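Local coordinates for protein urea carboxylase (PDB 3OEP) that is of unknown function but is a fused homologue of KipI and KipA with cyclophilin-like domains, and is probably not the allophanate hydrolase once supposed, at residues Gly329-Leu334 / Leu480-Pro485; Gly251-Pro256 / Ala418-Val423; Tyr296-Leu301 / Phe323-Pro328; Asp232-Gly237 / Pro272-Ala277. One frame throughout, in Å; residues are numbered along the deposited sequence.

Overall arrangement
All four contacts lie in the part of the chain from residue 232 onward, which is probably the KipA-like part. Contact 4 pairs strands 233-235 and 273-277 in a five-stranded antiparallel sheet, in which strand 331-336, carrying one side of contact 1, is the next neighbour. Contact 3, about 16 Å from contact 4 between centres, lies in the adjoining six-stranded sheet, and aromatic rings meet between the two. Contacts 1 and 2, with centres about 8 Å apart, tie this region to loops of the cyclophilin-like sheet formed by strands between 390 and 492. Along the chain contact 4 closes before contact 3 opens, whereas contact 2 interlaces with contacts 1 and 4. Glu-275 links contacts 1, 2 and 4.

Contact 1. Residues Gly329-Leu334 / Leu480-Pro485; sequences GVRGYL and LGQARP
The side-chain amide of Gln-482 bonds through OE1 and NE2 to Val-330 and Arg-331, at the entry to strand 331-336 of a five-stranded antiparallel sheet, reaching it from a type I beta turn, Leu-480 to Ala-483, before strand 488-492. Gln-482 OE1 accepts from two successive amides: Val-330 N at 3.0 Å, nearly along the C=O axis, and Arg-331 N, on an in-plane lone pair. Gln-482 NE2 donates almost straight (172°) to Arg-331 O at 2.9 Å. Glutamine suits the place because one flat group offers both an acceptor and a donor; a bend at chi2 (-65°) turns it to the strand. Its second N-H partner is Asp-254.

In return, Arg-331 NE donates to Gly-481 O at 2.8 Å in the guanidinium plane, while Arg-331 NH2 binds a water also within hydrogen-bonding distance of Ala-483 O. Arg-331 NH1 makes a salt bridge with Glu-275, a counter-charge for the buried group. Farther out, Arg-484 NH1 reaches Gly-329 O at 3.1 Å from above the carbonyl plane. Gly-329, at phi 101°, has a backbone that favours glycine. The two branches of Val-330 divide the packing: CG2 approaches Ala-483 O, and CG1 lies 3.5 Å from Arg-484 CD.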
loop_
_atom_site.group_PDB
_atom_site.type_symbol
_atom_site.label_atom_id
_atom_site.label_comp_id
_atom_site.label_asym_id
_atom_site.label_seq_id
_atom_site.Cartn_x
_atom_site.Cartn_y
_atom_site.Cartn_z
ATOM N N GLY A 329 -4.196 -22.506 0.121
ATOM C CA GLY A 329 -4.393 -21.256 -0.567
ATOM C C GLY A 329 -5.599 -20.557 0.001
ATOM O O GLY A 329 -6.413 -21.145 0.718
ATOM N N VAL A 330 -5.690 -19.275 -0.306
ATOM C CA VAL A 330 -6.747 -18.445 0.224
ATOM C C VAL A 330 -7.279 -17.425 -0.759
ATOM O O VAL A 330 -8.293 -16.817 -0.472
ATOM C CB VAL A 330 -6.287 -17.668 1.473
ATOM C CG1 VAL A 330 -5.947 -18.624 2.595
ATOM C CG2 VAL A 330 -5.110 -16.760 1.143
ATOM N N ARG A 331 -6.623 -17.250 -1.908
ATOM C CA ARG A 331 -6.897 -16.099 -2.769
ATOM C C ARG A 331 -7.230 -16.513 -4.196
ATOM O O ARG A 331 -6.431 -17.147 -4.879
ATOM C CB ARG A 331 -5.701 -15.155 -2.754
ATOM C CG ARG A 331 -5.956 -13.767 -3.311
ATOM C CD ARG A 331 -4.806 -12.823 -2.933
ATOM N NE ARG A 331 -4.570 -12.858 -1.488
ATOM C CZ ARG A 331 -5.147 -12.073 -0.581
ATOM N NH1 ARG A 331 -5.961 -11.089 -0.933
ATOM N NH2 ARG A 331 -4.864 -12.254 0.702
ATOM N N GLY A 332 -8.425 -16.135 -4.631
ATOM C CA GLY A 332 -8.915 -16.459 -5.965
ATOM C C GLY A 332 -9.135 -15.219 -6.807
ATOM O O GLY A 332 -9.236 -14.098 -6.278
ATOM N N TYR A 333 -9.204 -15.435 -8.122
ATOM C CA TYR A 333 -9.426 -14.388 -9.114
ATOM C C TYR A 333 -10.525 -14.784 -10.085
ATOM O O TYR A 333 -10.569 -15.919 -10.556
ATOM C CB TYR A 333 -8.138 -14.103 -9.901
ATOM C CG TYR A 333 -7.093 -13.550 -8.991
ATOM C CD1 TYR A 333 -6.232 -14.393 -8.304
ATOM C CD2 TYR A 333 -7.033 -12.181 -8.735
ATOM C CE1 TYR A 333 -5.303 -13.883 -7.409
ATOM C CE2 TYR A 333 -6.111 -11.663 -7.844
ATOM C CZ TYR A 333 -5.251 -12.512 -7.186
ATOM O OH TYR A 333 -4.343 -11.990 -6.293
ATOM N N LEU A 334 -11.410 -13.839 -10.375
ATOM C CA LEU A 334 -12.443 -14.042 -11.378
ATOM C C LEU A 334 -12.315 -12.949 -12.423
ATOM O O LEU A 334 -12.457 -11.769 -12.106
ATOM C CB LEU A 334 -13.826 -14.006 -10.740
ATOM C CG LEU A 334 -15.006 -14.304 -11.665
ATOM C CD1 LEU A 334 -14.997 -15.766 -12.081
ATOM C CD2 LEU A 334 -16.314 -13.929 -10.972
ATOM N N LEU A 480 3.343 -15.643 -1.024
ATOM C CA LEU A 480 2.846 -14.880 0.118
ATOM C C LEU A 480 1.469 -14.276 -0.139
ATOM O O LEU A 480 0.744 -13.951 0.809
ATOM C CB LEU A 480 3.853 -13.816 0.535
ATOM C CG LEU A 480 5.174 -14.415 1.019
ATOM C CD1 LEU A 480 6.140 -13.319 1.430
ATOM C CD2 LEU A 480 4.942 -15.412 2.175
ATOM N N GLY A 481 1.106 -14.148 -1.416
ATOM C CA GLY A 481 -0.265 -13.845 -1.810
ATOM C C GLY A 481 -1.246 -14.954 -1.450
ATOM O O GLY A 481 -2.457 -14.744 -1.477
ATOM N N GLN A 482 -0.724 -16.137 -1.120
ATOM C CA GLN A 482 -1.540 -17.293 -0.760
ATOM C C GLN A 482 -1.272 -17.754 0.675
ATOM O O GLN A 482 -1.681 -18.850 1.064
ATOM C CB GLN A 482 -1.259 -18.434 -1.736
ATOM C CG GLN A 482 -1.655 -18.108 -3.178
ATOM C CD GLN A 482 -3.149 -17.912 -3.347
ATOM O OE1 GLN A 482 -3.947 -18.345 -2.507
ATOM N NE2 GLN A 482 -3.542 -17.285 -4.453
ATOM N N ALA A 483 -0.616 -16.901 1.459
ATOM C CA ALA A 483 -0.284 -17.230 2.844
ATOM C C ALA A 483 -1.539 -17.244 3.713
ATOM O O ALA A 483 -2.477 -16.471 3.484
ATOM C CB ALA A 483 0.724 -16.229 3.399
ATOM N N ARG A 484 -1.551 -18.146 4.687
ATOM C CA ARG A 484 -2.580 -18.181 5.716
ATOM C C ARG A 484 -1.944 -18.628 7.030
ATOM O O ARG A 484 -0.867 -19.227 7.021
ATOM C CB ARG A 484 -3.714 -19.119 5.306
ATOM C CG ARG A 484 -3.284 -20.505 4.887
ATOM C CD ARG A 484 -4.457 -21.273 4.263
ATOM N NE ARG A 484 -5.536 -21.519 5.222
ATOM C CZ ARG A 484 -6.770 -21.910 4.905
ATOM N NH1 ARG A 484 -7.127 -22.094 3.632
ATOM N NH2 ARG A 484 -7.666 -22.113 5.871
ATOM N N PRO A 485 -2.595 -18.324 8.170
ATOM C CA PRO A 485 -2.046 -18.723 9.465
ATOM C C PRO A 485 -1.684 -20.202 9.528
ATOM O O PRO A 485 -2.469 -21.045 9.087
ATOM C CB PRO A 485 -3.189 -18.408 10.438
ATOM C CG PRO A 485 -3.903 -17.286 9.806
ATOM C CD PRO A 485 -3.855 -17.572 8.325
HETATM O O HOH W 1 -1.677 -21.531 1.751
HETATM O O HOH W 2 -2.895 -14.189 1.924
#

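Contact 2. Residues Gly251-Pro256 / Ala418-Val423; sequences GPLDAP and ADRVGV
Hydrogen bonds from a single arginine make the polar link. Arg-420 points both terminal nitrogens end-on at one carbonyl oxygen, with NH2 at 2.8 Å and NH1 at 2.9 Å from Gly-251 O, which lies close to the guanidinium plane. A bend at chi3 (51°) turns the long chain toward Gly-251, whose backbone (phi 79°) calls for glycine. The same guanidinium forms salt bridges through NE with Asp-459 and through NH1 with Glu-275, so two acids offset the charge of this buried group and probably fix its rotation.

Apolar packing comes from Leu-253, whose forked tip rests against the backbone of the opposite turn. Its CD2 is 3.7 Å from Asp-419 O, and CD1 sits 4.0 Å from Arg-420 CB, beside the aliphatic root of the arginine.

Bonds within the turn shape the backbone that carries Arg-420. Asp-419 OD1 accepts from Gly-422 N at 3.1 Å and from Val-421 N at 2.9 Å, while Asp-419 N donates to Gly-422 O. Asp-419 thus forms an Asx turn at the tip of the beta hairpin joining strands 413-418 and 422-426 of the cyclophilin-like sheet, here packed on the loop leading to the N-terminus of helix 255-264, where Asp-254 is the N-cap.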
loop_
_atom_site.group_PDB
_atom_site.type_symbol
_atom_site.label_atom_id
_atom_site.label_comp_id
_atom_site.label_asym_id
_atom_site.label_seq_id
_atom_site.Cartn_x
_atom_site.Cartn_y
_atom_site.Cartn_z
ATOM N N GLY A 251 -2.983 -3.602 -6.603
ATOM C CA GLY A 251 -3.005 -4.634 -7.629
ATOM C C GLY A 251 -3.213 -6.011 -7.012
ATOM O O GLY A 251 -3.531 -6.123 -5.829
ATOM N N PRO A 252 -3.021 -7.073 -7.806
ATOM C CA PRO A 252 -3.293 -8.416 -7.287
ATOM C C PRO A 252 -2.175 -8.896 -6.373
ATOM O O PRO A 252 -1.005 -8.611 -6.634
ATOM C CB PRO A 252 -3.370 -9.271 -8.554
ATOM C CG PRO A 252 -2.496 -8.560 -9.536
ATOM C CD PRO A 252 -2.524 -7.103 -9.193
ATOM N N LEU A 253 -2.531 -9.604 -5.307
ATOM C CA LEU A 253 -1.529 -10.109 -4.365
ATOM C C LEU A 253 -0.828 -11.358 -4.909
ATOM O O LEU A 253 0.329 -11.627 -4.567
ATOM C CB LEU A 253 -2.156 -10.385 -2.998
ATOM C CG LEU A 253 -1.235 -10.131 -1.804
ATOM C CD1 LEU A 253 -0.955 -8.628 -1.673
ATOM C CD2 LEU A 253 -1.833 -10.683 -0.520
ATOM N N ASP A 254 -1.536 -12.114 -5.749
ATOM C CA ASP A 254 -0.958 -13.227 -6.502
ATOM C C ASP A 254 -1.099 -12.868 -7.981
ATOM O O ASP A 254 -2.081 -13.221 -8.636
ATOM C CB ASP A 254 -1.677 -14.529 -6.123
ATOM C CG ASP A 254 -1.271 -15.732 -6.980
ATOM O OD1 ASP A 254 -0.357 -15.645 -7.834
ATOM O OD2 ASP A 254 -1.912 -16.784 -6.788
ATOM N N ALA A 255 -0.118 -12.124 -8.488
ATOM C CA ALA A 255 -0.202 -11.544 -9.831
ATOM C C ALA A 255 -0.231 -12.590 -10.953
ATOM O O ALA A 255 -0.987 -12.437 -11.916
ATOM C CB ALA A 255 0.934 -10.538 -10.052
ATOM N N PRO A 256 0.579 -13.663 -10.847
ATOM C CA PRO A 256 0.503 -14.671 -11.910
ATOM C C PRO A 256 -0.888 -15.301 -12.065
ATOM O O PRO A 256 -1.325 -15.581 -13.190
ATOM C CB PRO A 256 1.528 -15.718 -11.478
ATOM C CG PRO A 256 2.519 -14.954 -10.669
ATOM C CD PRO A 256 1.740 -13.881 -9.961
ATOM N N ALA A 418 -1.882 -12.995 7.831
ATOM C CA ALA A 418 -1.538 -12.664 6.452
ATOM C C ALA A 418 -2.656 -11.872 5.805
ATOM O O ALA A 418 -3.814 -12.292 5.829
ATOM C CB ALA A 418 -1.277 -13.922 5.647
ATOM N N ASP A 419 -2.305 -10.738 5.209
ATOM C CA ASP A 419 -3.262 -9.981 4.414
ATOM C C ASP A 419 -2.526 -9.266 3.285
ATOM O O ASP A 419 -1.386 -9.622 2.974
ATOM C CB ASP A 419 -4.091 -9.046 5.308
ATOM C CG ASP A 419 -3.260 -8.001 6.032
ATOM O OD1 ASP A 419 -2.096 -7.741 5.659
ATOM O OD2 ASP A 419 -3.804 -7.410 6.990
ATOM N N ARG A 420 -3.168 -8.295 2.653
ATOM C CA ARG A 420 -2.547 -7.599 1.518
ATOM C C ARG A 420 -1.433 -6.646 1.944
ATOM O O ARG A 420 -0.607 -6.258 1.121
ATOM C CB ARG A 420 -3.593 -6.839 0.709
ATOM C CG ARG A 420 -4.594 -7.738 -0.011
ATOM C CD ARG A 420 -5.705 -6.930 -0.670
ATOM N NE ARG A 420 -5.154 -5.860 -1.499
ATOM C CZ ARG A 420 -4.748 -5.992 -2.762
ATOM N NH1 ARG A 420 -4.854 -7.148 -3.414
ATOM N NH2 ARG A 420 -4.240 -4.942 -3.390
ATOM N N VAL A 421 -1.424 -6.249 3.214
ATOM C CA VAL A 421 -0.379 -5.364 3.727
ATOM C C VAL A 421 0.909 -6.154 3.964
ATOM O O VAL A 421 2.004 -5.711 3.609
ATOM C CB VAL A 421 -0.821 -4.649 5.024
ATOM C CG1 VAL A 421 0.332 -3.856 5.622
ATOM C CG2 VAL A 421 -2.016 -3.740 4.755
ATOM N N GLY A 422 0.781 -7.330 4.569
ATOM C CA GLY A 422 1.932 -8.184 4.767
ATOM C C GLY A 422 1.644 -9.479 5.490
ATOM O O GLY A 422 0.499 -9.781 5.827
ATOM N N VAL A 423 2.710 -10.233 5.738
ATOM C CA VAL A 423 2.626 -11.537 6.377
ATOM C C VAL A 423 3.466 -11.485 7.642
ATOM O O VAL A 423 4.683 -11.265 7.571
ATOM C CB VAL A 423 3.144 -12.648 5.435
ATOM C CG1 VAL A 423 3.010 -14.025 6.080
ATOM C CG2 VAL A 423 2.378 -12.610 4.112
#

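Contact 3. Residues Tyr296-Leu301 / Phe323-Pro328; sequences YGFVAL and FRPRGP
Strands 298-302 and 320-325 are antiparallel neighbours in a six-stranded sheet whose one face packs inward on aromatic rings while the other ends in exposed arginines. The backbone ladder is tight around the Val-299/Arg-324 hydrogen-bonded pair: Val-299 N donates to Arg-324 O at 2.9 Å, and Arg-324 N to Val-299 O at 2.8 Å. A further bond joins Arg-326 N to Gly-297 O at 2.9 Å, with the donor well above the carbonyl plane. Gly-297, at phi 93°, takes a conformation that calls for glycine, since a CB would be jammed against the preceding carbonyl oxygen.

The buried side carries Phe-298, Ala-300 and Phe-323. The two phenylalanine side chains cross at about a right angle, with Phe-298 CD1 lying 3.8 Å from Phe-323 CB rather than ring on ring. The small Ala-300 lets the Phe-323 ring lie close, its CE1 3.9 Å from Ala-300 CB. Both rings then meet Phe-276 of the adjoining five-stranded sheet, Phe-298 edge-to-face, so aromatic side chains join the two sheets.

The other face is looser and charged at its tips. Arg-324 and Arg-326, each bent at chi3, form salt bridges at an exposed surface, Arg-324 NH1 to Glu-306 OE2 and Arg-326 NH1 to Glu-306 OE1, while one face of each guanidinium is covered by an aliphatic branch. Val-299 CG2 sits over the centre of the Arg-326 group, and Leu-301 CD2 lies over that of Arg-324, 3.7 Å from its CZ.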
loop_
_atom_site.group_PDB
_atom_site.type_symbol
_atom_site.label_atom_id
_atom_site.label_comp_id
_atom_site.label_asym_id
_atom_site.label_seq_id
_atom_site.Cartn_x
_atom_site.Cartn_y
_atom_site.Cartn_z
ATOM N N TYR A 296 -6.088 -19.952 -5.955
ATOM C CA TYR A 296 -6.115 -21.090 -5.048
ATOM C C TYR A 296 -7.093 -20.860 -3.908
ATOM O O TYR A 296 -7.601 -19.762 -3.730
ATOM C CB TYR A 296 -4.712 -21.343 -4.479
ATOM C CG TYR A 296 -3.653 -21.472 -5.548
ATOM C CD1 TYR A 296 -3.327 -22.707 -6.090
ATOM C CD2 TYR A 296 -2.986 -20.347 -6.031
ATOM C CE1 TYR A 296 -2.369 -22.820 -7.085
ATOM C CE2 TYR A 296 -2.032 -20.451 -7.021
ATOM C CZ TYR A 296 -1.723 -21.687 -7.543
ATOM O OH TYR A 296 -0.773 -21.779 -8.528
ATOM N N GLY A 297 -7.369 -21.921 -3.155
ATOM C CA GLY A 297 -8.196 -21.814 -1.963
ATOM C C GLY A 297 -9.673 -22.087 -2.161
ATOM O O GLY A 297 -10.420 -22.135 -1.184
ATOM N N PHE A 298 -10.102 -22.273 -3.410
ATOM C CA PHE A 298 -11.517 -22.508 -3.724
ATOM C C PHE A 298 -11.692 -23.362 -4.970
ATOM O O PHE A 298 -10.783 -23.491 -5.782
ATOM C CB PHE A 298 -12.254 -21.201 -4.025
ATOM C CG PHE A 298 -12.065 -20.127 -3.003
ATOM C CD1 PHE A 298 -12.986 -19.959 -1.980
ATOM C CD2 PHE A 298 -10.993 -19.249 -3.093
ATOM C CE1 PHE A 298 -12.826 -18.951 -1.042
ATOM C CE2 PHE A 298 -10.824 -18.239 -2.160
ATOM C CZ PHE A 298 -11.745 -18.086 -1.133
ATOM N N VAL A 299 -12.886 -23.924 -5.109
ATOM C CA VAL A 299 -13.388 -24.380 -6.400
ATOM C C VAL A 299 -14.651 -23.579 -6.661
ATOM O O VAL A 299 -15.425 -23.314 -5.739
ATOM C CB VAL A 299 -13.690 -25.901 -6.442
ATOM C CG1 VAL A 299 -12.394 -26.705 -6.330
ATOM C CG2 VAL A 299 -14.679 -26.299 -5.359
ATOM N N ALA A 300 -14.835 -23.146 -7.902
ATOM C CA ALA A 300 -16.023 -22.400 -8.268
ATOM C C ALA A 300 -17.185 -23.374 -8.420
ATOM O O ALA A 300 -16.994 -24.530 -8.813
ATOM C CB ALA A 300 -15.793 -21.609 -9.557
ATOM N N LEU A 301 -18.382 -22.896 -8.085
ATOM C CA LEU A 301 -19.598 -23.705 -8.133
ATOM C C LEU A 301 -20.619 -23.007 -9.009
ATOM O O LEU A 301 -21.022 -21.879 -8.719
ATOM C CB LEU A 301 -20.197 -23.892 -6.737
ATOM C CG LEU A 301 -19.421 -24.707 -5.709
ATOM C CD1 LEU A 301 -20.208 -24.765 -4.407
ATOM C CD2 LEU A 301 -19.144 -26.099 -6.226
ATOM N N PHE A 323 -18.201 -19.839 -4.526
ATOM C CA PHE A 323 -16.835 -20.331 -4.379
ATOM C C PHE A 323 -16.734 -21.151 -3.111
ATOM O O PHE A 323 -16.877 -20.625 -2.009
ATOM C CB PHE A 323 -15.851 -19.172 -4.384
ATOM C CG PHE A 323 -15.892 -18.377 -5.655
ATOM C CD1 PHE A 323 -15.185 -18.794 -6.769
ATOM C CD2 PHE A 323 -16.698 -17.250 -5.754
ATOM C CE1 PHE A 323 -15.245 -18.078 -7.960
ATOM C CE2 PHE A 323 -16.760 -16.525 -6.942
ATOM C CZ PHE A 323 -16.034 -16.944 -8.043
ATOM N N ARG A 324 -16.531 -22.450 -3.287
ATOM C CA ARG A 324 -16.435 -23.385 -2.182
ATOM C C ARG A 324 -14.993 -23.443 -1.686
ATOM O O ARG A 324 -14.107 -23.814 -2.440
ATOM C CB ARG A 324 -16.879 -24.769 -2.657
ATOM C CG ARG A 324 -16.817 -25.860 -1.604
ATOM C CD ARG A 324 -17.425 -27.148 -2.153
ATOM N NE ARG A 324 -18.872 -27.031 -2.334
ATOM C CZ ARG A 324 -19.626 -27.858 -3.063
ATOM N NH1 ARG A 324 -19.090 -28.883 -3.717
ATOM N NH2 ARG A 324 -20.936 -27.651 -3.143
ATOM N N PRO A 325 -14.748 -23.084 -0.416
ATOM C CA PRO A 325 -13.369 -23.153 0.067
ATOM C C PRO A 325 -12.788 -24.562 -0.050
ATOM O O PRO A 325 -13.475 -25.541 0.238
ATOM C CB PRO A 325 -13.489 -22.719 1.530
ATOM C CG PRO A 325 -14.708 -21.864 1.558
ATOM C CD PRO A 325 -15.650 -22.487 0.586
ATOM N N ARG A 326 -11.538 -24.664 -0.492
ATOM C CA ARG A 326 -10.904 -25.966 -0.659
ATOM C C ARG A 326 -9.396 -25.872 -0.719
ATOM O O ARG A 326 -8.842 -24.983 -1.372
ATOM C CB ARG A 326 -11.391 -26.653 -1.936
ATOM C CG ARG A 326 -10.676 -27.980 -2.218
ATOM C CD ARG A 326 -11.433 -28.839 -3.193
ATOM N NE ARG A 326 -12.796 -29.101 -2.739
ATOM C CZ ARG A 326 -13.747 -29.650 -3.489
ATOM N NH1 ARG A 326 -13.492 -30.021 -4.741
ATOM N NH2 ARG A 326 -14.962 -29.834 -2.981
ATOM N N GLY A 327 -8.750 -26.819 -0.044
ATOM C CA GLY A 327 -7.326 -27.054 -0.197
ATOM C C GLY A 327 -6.479 -25.951 0.382
ATOM O O GLY A 327 -6.981 -25.099 1.125
ATOM N N PRO A 328 -5.177 -25.964 0.048
ATOM C CA PRO A 328 -4.316 -24.879 0.450
ATOM C C PRO A 328 -4.580 -23.652 -0.408
ATOM O O PRO A 328 -5.121 -23.749 -1.522
ATOM C CB PRO A 328 -2.911 -25.432 0.192
ATOM C CG PRO A 328 -3.086 -26.351 -0.948
ATOM C CD PRO A 328 -4.464 -26.947 -0.791
#

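Contact 4. Residues Asp232-Gly237 / Pro272-Ala277; sequences DLVVDG and PLLEFA
Strands 233-235 and 273-277 run antiparallel, at 134° between their short axes, and two hydrogen-bonded pairs join them: Leu-233 with Glu-275, where Glu-275 N to Leu-233 O is 2.8 Å and almost straight, and Val-235 with Leu-273, where Val-235 N to Leu-273 O is 2.9 Å. On the face carrying these residues, Leu-273 has CG in the crowded position between N and the carbonyl carbon (chi1 80°), which brings its CD2 to 3.8 Å from Val-235 CG2. The apolar Leu-273 and Val-235 suit their buried end of this face, where Leu-273 also packs on helix 255-264.

Strand 233-235 is an outermost strand of a five-stranded antiparallel sheet, and strand 273-277 lies between it and strand 331-336. Glu-275, extended from that inner strand, has hydrogen bonds with Tyr-333 OH and from Leu-253 N besides its two arginine partners; the arginines and the Leu-253 N-H would probably favour the ionised form. On the opposite face Leu-274 CD1 nestles 3.3 Å from Leu-233 O, and Val-234 CG1 meets Pro-272 CB at 4.0 Å. Beyond the ladder, Asp-232 OD2 lies 3.4 Å from Phe-276 CB, and a water that accepts from Ala-277 N also sits against it, while Asp-232 OD1 accepts from Gly-229 N.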
loop_
_atom_site.group_PDB
_atom_site.type_symbol
_atom_site.label_atom_id
_atom_site.label_comp_id
_atom_site.label_asym_id
_atom_site.label_seq_id
_atom_site.Cartn_x
_atom_site.Cartn_y
_atom_site.Cartn_z
ATOM N N ASP A 232 -13.685 -8.578 -1.159
ATOM C CA ASP A 232 -13.654 -8.709 -2.614
ATOM C C ASP A 232 -13.243 -7.367 -3.193
ATOM O O ASP A 232 -13.866 -6.349 -2.890
ATOM C CB ASP A 232 -15.035 -9.084 -3.171
ATOM C CG ASP A 232 -15.744 -10.134 -2.346
ATOM O OD1 ASP A 232 -16.908 -9.877 -1.960
ATOM O OD2 ASP A 232 -15.160 -11.213 -2.084
ATOM N N LEU A 233 -12.201 -7.365 -4.020
ATOM C CA LEU A 233 -11.653 -6.138 -4.577
ATOM C C LEU A 233 -11.578 -6.245 -6.088
ATOM O O LEU A 233 -11.142 -7.267 -6.609
ATOM C CB LEU A 233 -10.244 -5.897 -4.038
ATOM C CG LEU A 233 -10.066 -5.754 -2.527
ATOM C CD1 LEU A 233 -8.576 -5.641 -2.177
ATOM C CD2 LEU A 233 -10.827 -4.538 -2.019
ATOM N N VAL A 234 -11.979 -5.187 -6.785
ATOM C CA VAL A 234 -11.690 -5.073 -8.210
ATOM C C VAL A 234 -10.291 -4.483 -8.346
ATOM O O VAL A 234 -10.064 -3.343 -7.947
ATOM C CB VAL A 234 -12.703 -4.170 -8.927
ATOM C CG1 VAL A 234 -12.319 -3.995 -10.390
ATOM C CG2 VAL A 234 -14.107 -4.767 -8.811
ATOM N N VAL A 235 -9.360 -5.260 -8.892
ATOM C CA VAL A 235 -7.973 -4.809 -9.059
ATOM C C VAL A 235 -7.522 -4.841 -10.514
ATOM O O VAL A 235 -7.963 -5.693 -11.286
ATOM C CB VAL A 235 -6.995 -5.656 -8.218
ATOM C CG1 VAL A 235 -7.300 -5.515 -6.728
ATOM C CG2 VAL A 235 -7.030 -7.129 -8.643
ATOM N N ASP A 236 -6.652 -3.897 -10.886
ATOM C CA ASP A 236 -5.924 -3.961 -12.162
ATOM C C ASP A 236 -4.447 -4.269 -11.877
ATOM O O ASP A 236 -4.138 -4.836 -10.827
ATOM C CB ASP A 236 -6.148 -2.697 -13.021
ATOM C CG ASP A 236 -5.545 -1.423 -12.426
ATOM O OD1 ASP A 236 -4.801 -1.461 -11.414
ATOM O OD2 ASP A 236 -5.830 -0.356 -13.013
ATOM N N GLY A 237 -3.538 -3.925 -12.787
ATOM C CA GLY A 237 -2.120 -4.245 -12.597
ATOM C C GLY A 237 -1.453 -3.585 -11.398
ATOM O O GLY A 237 -0.427 -4.072 -10.912
ATOM N N PRO A 272 -9.081 -4.949 -15.416
ATOM C CA PRO A 272 -9.665 -5.106 -14.082
ATOM C C PRO A 272 -10.423 -6.421 -13.894
ATOM O O PRO A 272 -11.233 -6.803 -14.749
ATOM C CB PRO A 272 -10.622 -3.914 -13.975
ATOM C CG PRO A 272 -10.051 -2.892 -14.878
ATOM C CD PRO A 272 -9.503 -3.684 -16.044
ATOM N N LEU A 273 -10.159 -7.090 -12.774
ATOM C CA LEU A 273 -10.827 -8.342 -12.428
ATOM C C LEU A 273 -11.059 -8.375 -10.922
ATOM O O LEU A 273 -10.663 -7.442 -10.215
ATOM C CB LEU A 273 -10.019 -9.555 -12.922
ATOM C CG LEU A 273 -8.814 -10.062 -12.121
ATOM C CD1 LEU A 273 -8.188 -11.255 -12.839
ATOM C CD2 LEU A 273 -7.798 -8.994 -11.897
ATOM N N LEU A 274 -11.732 -9.422 -10.451
ATOM C CA LEU A 274 -12.073 -9.557 -9.040
ATOM C C LEU A 274 -11.057 -10.431 -8.303
ATOM O O LEU A 274 -10.722 -11.509 -8.768
ATOM C CB LEU A 274 -13.466 -10.171 -8.909
ATOM C CG LEU A 274 -14.103 -10.129 -7.522
ATOM C CD1 LEU A 274 -14.116 -8.712 -6.986
ATOM C CD2 LEU A 274 -15.515 -10.694 -7.579
ATOM N N GLU A 275 -10.574 -9.944 -7.158
ATOM C CA GLU A 275 -9.758 -10.731 -6.241
ATOM C C GLU A 275 -10.606 -10.955 -4.998
ATOM O O GLU A 275 -11.261 -10.030 -4.523
ATOM C CB GLU A 275 -8.481 -9.981 -5.843
ATOM C CG GLU A 275 -7.600 -10.757 -4.867
ATOM C CD GLU A 275 -6.440 -9.940 -4.341
ATOM O OE1 GLU A 275 -6.559 -9.443 -3.203
ATOM O OE2 GLU A 275 -5.418 -9.811 -5.056
ATOM N N PHE A 276 -10.595 -12.175 -4.472
ATOM C CA PHE A 276 -11.239 -12.465 -3.190
ATOM C C PHE A 276 -10.384 -13.407 -2.359
ATOM O O PHE A 276 -9.631 -14.221 -2.894
ATOM C CB PHE A 276 -12.643 -13.049 -3.382
ATOM C CG PHE A 276 -12.705 -14.162 -4.380
ATOM C CD1 PHE A 276 -12.665 -15.484 -3.972
ATOM C CD2 PHE A 276 -12.801 -13.883 -5.738
ATOM C CE1 PHE A 276 -12.717 -16.509 -4.904
ATOM C CE2 PHE A 276 -12.847 -14.907 -6.673
ATOM C CZ PHE A 276 -12.808 -16.218 -6.252
ATOM N N ALA A 277 -10.504 -13.288 -1.042
ATOM C CA ALA A 277 -9.671 -14.055 -0.133
ATOM C C ALA A 277 -10.485 -14.654 1.002
ATOM O O ALA A 277 -11.405 -14.015 1.516
ATOM C CB ALA A 277 -8.556 -13.178 0.422
HETATM O O HOH W 3 -13.224 -11.941 -0.310
#